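Local coordinates for putative cell invasion protein with MAC/Perforin domain (Bacteroides thetaiotaomicron VPI-5482, PDB 3KK7) that belongs to the membrane-attack complex/perforin (MACPF) family and, as a putative cell invasion protein, may act on membranes, though its exact role is unproven, at residues D54-S59 / V80-L85; E87-Y92 / L180-A185. One frame throughout, in Å; residues are numbered along the deposited sequence.

Interaction 1: residues D54-S59 / V80-L85; sequences DFLGCS and VNMKKL
G57 and V80 make the polar link of this buried contact: V80 N donates to G57 O at 2.9 Å, nearly straight at the hydrogen (168°) and lying in the carbonyl plane. It is the one hydrogen bond between 54-59 and 80-85, and the G57 and V80 CA atoms lie 4.9 Å apart. G57 sits in a type II turn from F55 to C58, with positive phi; a CB here would probably crowd V80 CB and M82 SE.

The apolar part belongs to L56 and M82, a selenomethionine. Bent at both chi2 and chi3 (each -62°), the M82 chain curls back so that its methyl CE meets L56 CD2 at 3.8 Å, the two side chains passing at a slant. Nearer its root, M82 CG rests against L56 O at 3.4 Å. Both side chains also reach L173 of strand 157-173. V80 CB and CG2 lie alongside G57 CA and O.

Within 80-85, N81 is the N-cap of helix 82-88: K84 N donates to N81 OD1 at 3.0 Å, approaching from above the plane of the amide carbonyl.

The whole combines a type II turn leading into strand 58-60 with a capped helix start, and within the MACPF domain it joins that strand, which pairs antiparallel with strand 211-218, to the helix just ahead of the long strand 93-108.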
ATOM      1  N   ASP A  54       7.545  -2.572  19.197  1.00 34.34           N
ATOM      2  CA  ASP A  54       6.794  -3.567  18.421  1.00 33.33           C
ATOM      3  C   ASP A  54       6.079  -3.017  17.187  1.00 31.57           C
ATOM      4  O   ASP A  54       5.471  -3.791  16.490  1.00 30.85           O
ATOM      5  CB  ASP A  54       5.722  -4.267  19.290  1.00 33.84           C
ATOM      6  CG  ASP A  54       6.297  -5.095  20.423  1.00 35.10           C
ATOM      7  OD1 ASP A  54       7.268  -5.864  20.218  1.00 36.38           O
ATOM      8  OD2 ASP A  54       5.716  -5.007  21.518  1.00 39.48           O
ATOM      9  N   PHE A  55       6.090  -1.714  16.919  1.00 30.15           N
ATOM     10  CA  PHE A  55       5.387  -1.224  15.721  1.00 29.49           C
ATOM     11  C   PHE A  55       6.206  -1.401  14.448  1.00 28.97           C
ATOM     12  O   PHE A  55       5.672  -1.298  13.354  1.00 28.56           O
ATOM     13  CB  PHE A  55       4.973   0.235  15.861  1.00 29.22           C
ATOM     14  CG  PHE A  55       4.058   0.465  16.994  1.00 29.45           C
ATOM     15  CD1 PHE A  55       2.736   0.147  16.886  1.00 28.80           C
ATOM     16  CD2 PHE A  55       4.524   0.953  18.190  1.00 31.00           C
ATOM     17  CE1 PHE A  55       1.881   0.317  17.957  1.00 30.63           C
ATOM     18  CE2 PHE A  55       3.658   1.139  19.276  1.00 31.89           C
ATOM     19  CZ  PHE A  55       2.347   0.813  19.156  1.00 29.95           C
ATOM     20  N   LEU A  56       7.495  -1.673  14.595  1.00 28.36           N
ATOM     21  CA  LEU A  56       8.374  -1.732  13.452  1.00 28.33           C
ATOM     22  C   LEU A  56       7.989  -2.912  12.574  1.00 27.72           C
ATOM     23  O   LEU A  56       7.703  -3.979  13.069  1.00 27.37           O
ATOM     24  CB  LEU A  56       9.827  -1.855  13.911  1.00 28.33           C
ATOM     25  CG  LEU A  56      10.870  -1.291  12.945  1.00 28.65           C
ATOM     26  CD1 LEU A  56      10.704   0.202  12.752  1.00 24.59           C
ATOM     27  CD2 LEU A  56      12.278  -1.635  13.493  1.00 29.13           C
ATOM     28  N   GLY A  57       7.947  -2.688  11.269  1.00 27.72           N
ATOM     29  CA  GLY A  57       7.590  -3.730  10.305  1.00 27.79           C
ATOM     30  C   GLY A  57       6.108  -4.058  10.225  1.00 27.75           C
ATOM     31  O   GLY A  57       5.728  -5.057   9.574  1.00 27.00           O
ATOM     32  N   CYS A  58       5.285  -3.254  10.906  1.00 27.39           N
ATOM     33  CA  CYS A  58       3.835  -3.376  10.801  1.00 28.46           C
ATOM     34  C   CYS A  58       3.283  -2.501   9.714  1.00 27.39           C
ATOM     35  O   CYS A  58       3.874  -1.490   9.346  1.00 27.18           O
ATOM     36  CB  CYS A  58       3.111  -3.003  12.096  1.00 28.89           C
ATOM     37  SG  CYS A  58       3.400  -4.217  13.361  1.00 33.47           S
ATOM     38  N   SER A  59       2.122  -2.900   9.224  1.00 26.77           N
ATOM     39  CA  SER A  59       1.408  -2.086   8.273  1.00 26.27           C
ATOM     40  C   SER A  59       0.892  -0.831   8.987  1.00 26.16           C
ATOM     41  O   SER A  59       0.705  -0.803  10.220  1.00 25.97           O
ATOM     42  CB  SER A  59       0.256  -2.879   7.690  1.00 25.82           C
ATOM     43  OG  SER A  59      -0.632  -3.229   8.740  1.00 25.99           O
ATOM     44  N   VAL A  80       6.445  -7.664   8.450  1.00 24.93           N
ATOM     45  CA  VAL A  80       7.695  -8.358   8.712  1.00 24.91           C
ATOM     46  C   VAL A  80       7.564  -9.139  10.001  1.00 25.39           C
ATOM     47  O   VAL A  80       7.073  -8.607  10.999  1.00 25.42           O
ATOM     48  CB  VAL A  80       8.896  -7.399   8.812  1.00 24.94           C
ATOM     49  CG1 VAL A  80      10.172  -8.203   8.941  1.00 23.51           C
ATOM     50  CG2 VAL A  80       8.978  -6.493   7.577  1.00 22.65           C
ATOM     51  N   ASN A  81       7.959 -10.416   9.968  1.00 25.69           N
ATOM     52  CA  ASN A  81       8.131 -11.191  11.205  1.00 25.35           C
ATOM     53  C   ASN A  81       9.452 -10.777  11.883  1.00 25.86           C
ATOM     54  O   ASN A  81      10.486 -11.417  11.675  1.00 26.19           O
ATOM     55  CB  ASN A  81       8.108 -12.695  10.926  1.00 25.43           C
ATOM     56  CG  ASN A  81       8.189 -13.539  12.206  1.00 24.24           C
ATOM     57  OD1 ASN A  81       8.546 -13.041  13.254  1.00 24.76           O
ATOM     58  ND2 ASN A  81       7.852 -14.812  12.108  1.00 21.39           N
HETATM   59  N   MSE A  82       9.383  -9.707  12.690  1.00 25.65           N
HETATM   60  CA  MSE A  82      10.530  -9.110  13.377  1.00 25.34           C
HETATM   61  C   MSE A  82      11.244 -10.034  14.345  1.00 24.84           C
HETATM   62  O   MSE A  82      12.458 -10.021  14.420  1.00 25.21           O
HETATM   63  CB  MSE A  82      10.093  -7.862  14.145  1.00 25.02           C
HETATM   64  CG  MSE A  82       9.684  -6.718  13.256  1.00 26.05           C
HETATM   65 SE   MSE A  82      11.124  -6.026  12.094  0.75 25.51          SE
HETATM   66  CE  MSE A  82      12.300  -5.475  13.529  1.00 22.26           C
ATOM     67  N   LYS A  83      10.497 -10.808  15.108  1.00 24.65           N
ATOM     68  CA  LYS A  83      11.112 -11.719  16.041  1.00 24.60           C
ATOM     69  C   LYS A  83      11.981 -12.708  15.252  1.00 23.99           C
ATOM     70  O   LYS A  83      13.129 -12.952  15.609  1.00 23.63           O
ATOM     71  CB  LYS A  83      10.068 -12.439  16.894  1.00 24.72           C
ATOM     72  CG  LYS A  83      10.607 -13.652  17.705  1.00 27.04           C
ATOM     73  CD  LYS A  83       9.512 -14.302  18.566  1.00 29.20           C
ATOM     74  CE  LYS A  83      10.080 -15.271  19.618  1.00 30.25           C
ATOM     75  NZ  LYS A  83      10.503 -16.587  19.055  1.00 31.03           N
ATOM     76  N   LYS A  84      11.442 -13.267  14.181  1.00 23.52           N
ATOM     77  CA  LYS A  84      12.214 -14.220  13.388  1.00 23.67           C
ATOM     78  C   LYS A  84      13.426 -13.561  12.725  1.00 22.22           C
ATOM     79  O   LYS A  84      14.514 -14.123  12.712  1.00 22.20           O
ATOM     80  CB  LYS A  84      11.348 -14.880  12.327  1.00 24.54           C
ATOM     81  CG  LYS A  84      12.011 -16.094  11.646  1.00 27.62           C
ATOM     82  CD  LYS A  84      11.202 -16.537  10.428  1.00 32.24           C
ATOM     83  CE  LYS A  84      11.772 -17.809   9.823  1.00 35.69           C
ATOM     84  NZ  LYS A  84      10.661 -18.767   9.458  1.00 39.39           N
ATOM     85  N   LEU A  85      13.238 -12.371  12.187  1.00 20.79           N
ATOM     86  CA  LEU A  85      14.321 -11.658  11.513  1.00 19.83           C
ATOM     87  C   LEU A  85      15.458 -11.374  12.472  1.00 19.17           C
ATOM     88  O   LEU A  85      16.610 -11.587  12.137  1.00 18.68           O
ATOM     89  CB  LEU A  85      13.821 -10.347  10.888  1.00 19.21           C
ATOM     90  CG  LEU A  85      14.840  -9.422  10.203  1.00 17.96           C
ATOM     91  CD1 LEU A  85      15.416 -10.016   8.939  1.00 12.64           C
ATOM     92  CD2 LEU A  85      14.156  -8.078   9.912  1.00 17.44           C
TER

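Interaction 2: residues E87-Y92 / L180-A185. With EDO (1,2-ethanediol), chain E.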
ATOM      1  N   GLU A  87      16.252 -12.760  15.289  1.00 19.95           N
ATOM      2  CA  GLU A  87      16.898 -13.982  15.718  1.00 21.01           C
ATOM      3  C   GLU A  87      18.048 -14.445  14.806  1.00 20.45           C
ATOM      4  O   GLU A  87      18.976 -15.113  15.266  1.00 20.73           O
ATOM      5  CB  GLU A  87      15.852 -15.083  15.894  1.00 21.90           C
ATOM      6  CG  GLU A  87      15.189 -15.001  17.302  1.00 25.67           C
ATOM      7  CD  GLU A  87      13.890 -15.779  17.409  1.00 29.83           C
ATOM      8  OE1 GLU A  87      13.526 -16.507  16.445  1.00 32.50           O
ATOM      9  OE2 GLU A  87      13.248 -15.652  18.477  1.00 32.82           O
ATOM     10  N   ARG A  88      17.994 -14.061  13.538  1.00 20.24           N
ATOM     11  CA  ARG A  88      19.043 -14.375  12.569  1.00 20.31           C
ATOM     12  C   ARG A  88      19.995 -13.170  12.334  1.00 19.58           C
ATOM     13  O   ARG A  88      21.216 -13.333  12.324  1.00 18.00           O
ATOM     14  CB  ARG A  88      18.371 -14.792  11.269  1.00 21.08           C
ATOM     15  CG  ARG A  88      19.288 -15.164  10.148  1.00 22.10           C
ATOM     16  CD  ARG A  88      20.011 -16.438  10.392  1.00 24.50           C
ATOM     17  NE  ARG A  88      20.800 -16.667   9.195  1.00 27.26           N
ATOM     18  CZ  ARG A  88      20.516 -17.542   8.243  1.00 27.98           C
ATOM     19  NH1 ARG A  88      19.489 -18.370   8.362  1.00 29.93           N
ATOM     20  NH2 ARG A  88      21.291 -17.606   7.175  1.00 27.89           N
ATOM     21  N   TYR A  89      19.420 -11.976  12.156  1.00 19.30           N
ATOM     22  CA  TYR A  89      20.179 -10.757  11.864  1.00 19.03           C
ATOM     23  C   TYR A  89      19.808  -9.619  12.825  1.00 19.17           C
ATOM     24  O   TYR A  89      19.025  -8.741  12.479  1.00 18.71           O
ATOM     25  CB  TYR A  89      19.884 -10.303  10.428  1.00 19.35           C
ATOM     26  CG  TYR A  89      20.052 -11.339   9.359  1.00 17.10           C
ATOM     27  CD1 TYR A  89      21.265 -11.940   9.128  1.00 17.52           C
ATOM     28  CD2 TYR A  89      18.993 -11.682   8.558  1.00 19.42           C
ATOM     29  CE1 TYR A  89      21.414 -12.889   8.152  1.00 19.05           C
ATOM     30  CE2 TYR A  89      19.122 -12.612   7.556  1.00 19.18           C
ATOM     31  CZ  TYR A  89      20.327 -13.214   7.349  1.00 19.45           C
ATOM     32  OH  TYR A  89      20.421 -14.141   6.341  1.00 22.63           O
ATOM     33  N   PRO A  90      20.365  -9.613  14.033  1.00 19.46           N
ATOM     34  CA  PRO A  90      19.961  -8.576  15.015  1.00 20.67           C
ATOM     35  C   PRO A  90      20.213  -7.118  14.606  1.00 21.74           C
ATOM     36  O   PRO A  90      19.584  -6.197  15.159  1.00 22.62           O
ATOM     37  CB  PRO A  90      20.791  -8.893  16.275  1.00 19.86           C
ATOM     38  CG  PRO A  90      21.673 -10.041  15.932  1.00 19.94           C
ATOM     39  CD  PRO A  90      21.274 -10.617  14.593  1.00 19.72           C
ATOM     40  N   SER A  91      21.129  -6.911  13.665  1.00 22.63           N
ATOM     41  CA  SER A  91      21.510  -5.558  13.262  1.00 23.33           C
ATOM     42  C   SER A  91      20.483  -4.937  12.298  1.00 23.36           C
ATOM     43  O   SER A  91      20.640  -3.799  11.969  1.00 22.88           O
ATOM     44  CB  SER A  91      22.908  -5.554  12.627  1.00 22.99           C
ATOM     45  OG  SER A  91      22.867  -6.150  11.340  1.00 24.62           O
ATOM     46  N   TYR A  92      19.444  -5.671  11.881  1.00 23.61           N
ATOM     47  CA  TYR A  92      18.387  -5.097  11.038  1.00 24.32           C
ATOM     48  C   TYR A  92      17.557  -4.047  11.768  1.00 25.24           C
ATOM     49  O   TYR A  92      16.860  -3.264  11.132  1.00 24.98           O
ATOM     50  CB  TYR A  92      17.444  -6.186  10.470  1.00 24.44           C
ATOM     51  CG  TYR A  92      17.904  -6.796   9.141  1.00 23.37           C
ATOM     52  CD1 TYR A  92      17.076  -6.808   8.015  1.00 20.60           C
ATOM     53  CD2 TYR A  92      19.174  -7.355   9.023  1.00 21.40           C
ATOM     54  CE1 TYR A  92      17.511  -7.359   6.805  1.00 20.51           C
ATOM     55  CE2 TYR A  92      19.609  -7.903   7.835  1.00 21.89           C
ATOM     56  CZ  TYR A  92      18.787  -7.911   6.730  1.00 20.72           C
ATOM     57  OH  TYR A  92      19.274  -8.469   5.580  1.00 17.43           O
ATOM     58  N   LEU A 180      15.713  -5.615   2.029  1.00 26.72           N
ATOM     59  CA  LEU A 180      14.284  -5.728   1.802  1.00 26.67           C
ATOM     60  C   LEU A 180      13.976  -6.994   1.019  1.00 26.88           C
ATOM     61  O   LEU A 180      13.006  -7.708   1.301  1.00 26.74           O
ATOM     62  CB  LEU A 180      13.726  -4.498   1.098  1.00 26.79           C
ATOM     63  CG  LEU A 180      13.697  -3.189   1.908  1.00 27.28           C
ATOM     64  CD1 LEU A 180      13.001  -2.116   1.123  1.00 25.63           C
ATOM     65  CD2 LEU A 180      13.049  -3.343   3.263  1.00 22.96           C
ATOM     66  N   ARG A 181      14.823  -7.338   0.078  1.00 27.35           N
ATOM     67  CA  ARG A 181      14.536  -8.554  -0.666  1.00 27.97           C
ATOM     68  C   ARG A 181      14.667  -9.808   0.195  1.00 26.86           C
ATOM     69  O   ARG A 181      13.836 -10.709   0.101  1.00 26.69           O
ATOM     70  CB  ARG A 181      15.337  -8.622  -1.959  1.00 28.77           C
ATOM     71  CG  ARG A 181      14.569  -7.937  -3.114  1.00 31.86           C
ATOM     72  CD  ARG A 181      15.234  -8.194  -4.464  1.00 35.44           C
ATOM     73  NE  ARG A 181      16.544  -7.557  -4.475  1.00 39.09           N
ATOM     74  CZ  ARG A 181      16.779  -6.299  -4.836  1.00 43.06           C
ATOM     75  NH1 ARG A 181      15.793  -5.503  -5.255  1.00 44.25           N
ATOM     76  NH2 ARG A 181      18.021  -5.828  -4.778  1.00 45.29           N
ATOM     77  N   LYS A 182      15.685  -9.849   1.048  1.00 25.98           N
ATOM     78  CA  LYS A 182      15.851 -10.965   1.970  1.00 24.93           C
ATOM     79  C   LYS A 182      14.611 -11.112   2.820  1.00 23.79           C
ATOM     80  O   LYS A 182      14.151 -12.251   3.036  1.00 23.32           O
ATOM     81  CB  LYS A 182      17.029 -10.746   2.915  1.00 25.38           C
ATOM     82  CG  LYS A 182      18.316 -11.318   2.452  1.00 26.09           C
ATOM     83  CD  LYS A 182      19.076 -11.954   3.583  1.00 24.51           C
ATOM     84  CE  LYS A 182      20.223 -12.700   3.028  1.00 25.49           C
ATOM     85  NZ  LYS A 182      19.837 -13.844   2.122  1.00 25.94           N
ATOM     86  N   ILE A 183      14.080  -9.971   3.304  1.00 22.62           N
ATOM     87  CA  ILE A 183      12.887  -9.982   4.165  1.00 21.28           C
ATOM     88  C   ILE A 183      11.694 -10.543   3.393  1.00 20.71           C
ATOM     89  O   ILE A 183      10.967 -11.401   3.905  1.00 19.12           O
ATOM     90  CB  ILE A 183      12.584  -8.608   4.716  1.00 21.56           C
ATOM     91  CG1 ILE A 183      13.653  -8.197   5.710  1.00 22.05           C
ATOM     92  CG2 ILE A 183      11.226  -8.558   5.422  1.00 18.88           C
ATOM     93  CD1 ILE A 183      13.469  -6.765   6.277  1.00 21.05           C
ATOM     94  N   ALA A 184      11.540 -10.085   2.153  1.00 20.97           N
ATOM     95  CA  ALA A 184      10.442 -10.521   1.265  1.00 21.75           C
ATOM     96  C   ALA A 184      10.452 -12.039   1.061  1.00 22.55           C
ATOM     97  O   ALA A 184       9.418 -12.715   1.245  1.00 23.46           O
ATOM     98  CB  ALA A 184      10.493  -9.787  -0.084  1.00 20.62           C
ATOM     99  N   ALA A 185      11.632 -12.553   0.724  1.00 22.72           N
ATOM    100  CA  ALA A 185      11.893 -13.983   0.493  1.00 22.76           C
ATOM    101  C   ALA A 185      11.580 -14.921   1.662  1.00 22.86           C
ATOM    102  O   ALA A 185      11.032 -16.021   1.446  1.00 23.41           O
ATOM    103  CB  ALA A 185      13.399 -14.165   0.085  1.00 21.89           C
TER
HETATM  104  C1  EDO E 605      17.787 -16.455   4.982  1.00 41.48           C
HETATM  105  O1  EDO E 605      18.051 -15.566   6.073  1.00 38.17           O
HETATM  106  C2  EDO E 605      18.534 -15.974   3.744  1.00 42.19           C
HETATM  107  O2  EDO E 605      19.917 -16.362   3.793  1.00 43.53           O
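A molecule of 1,2-ethanediol, probably from the crystallisation liquor, sits beside Y89 and K182 at the partly exposed side of this contact. Y89 OH and O1 of the diol share a hydrogen bond of 2.8 Å, and Y187 OH binds the diol too. O1 also lies over one face of the R88 guanidinium, while R88 CG lies over one face of the Y89 ring.

Directly between the segments the contacts are van der Waals. K182 runs across both tyrosines at about a right angle, its CE 3.6 Å from Y89 OH and its CD 4.0 Å from Y92 OH. Deeper in, I183 CD1 lies 4.0 Å from Y92 CD1, at the edge of the ring, the two side chains sliding past each other in opposite directions. An alanine in place of Y89 would probably leave the K182 methylenes without one of their two aromatic neighbours and cost the diol one of its hydrogen-bond partners, leaving Y187 OH.

No hydrogen bond joins 87-92 to 180-185 directly, so helix 177-186 and the 3-10 segment after helix 82-88 meet through van der Waals packing, with the lysine's aliphatic chain laid against the tyrosine hydroxyls.

How the interactions relate
From the N terminus, interaction 1 closes first: from 54-59, where strand 58-60 begins, the chain runs on through strand 75-76 and returns at 80-85. Interaction 2 then opens at 87-92 and closes a longer excursion, containing strands 93-108 and 157-173 and helix 133-146, when helix 177-186 arrives. The two are in series, neither nested nor crossed, with helix 82-88 common to both and centres about 10 Å apart. They touch where V80 packs on I183 and where L85 meets Y92 and I183. Together they tie strand 58-60 of the antiparallel sheet, through helix 82-88, to helix 177-186, which in turn packs on helix 529-535.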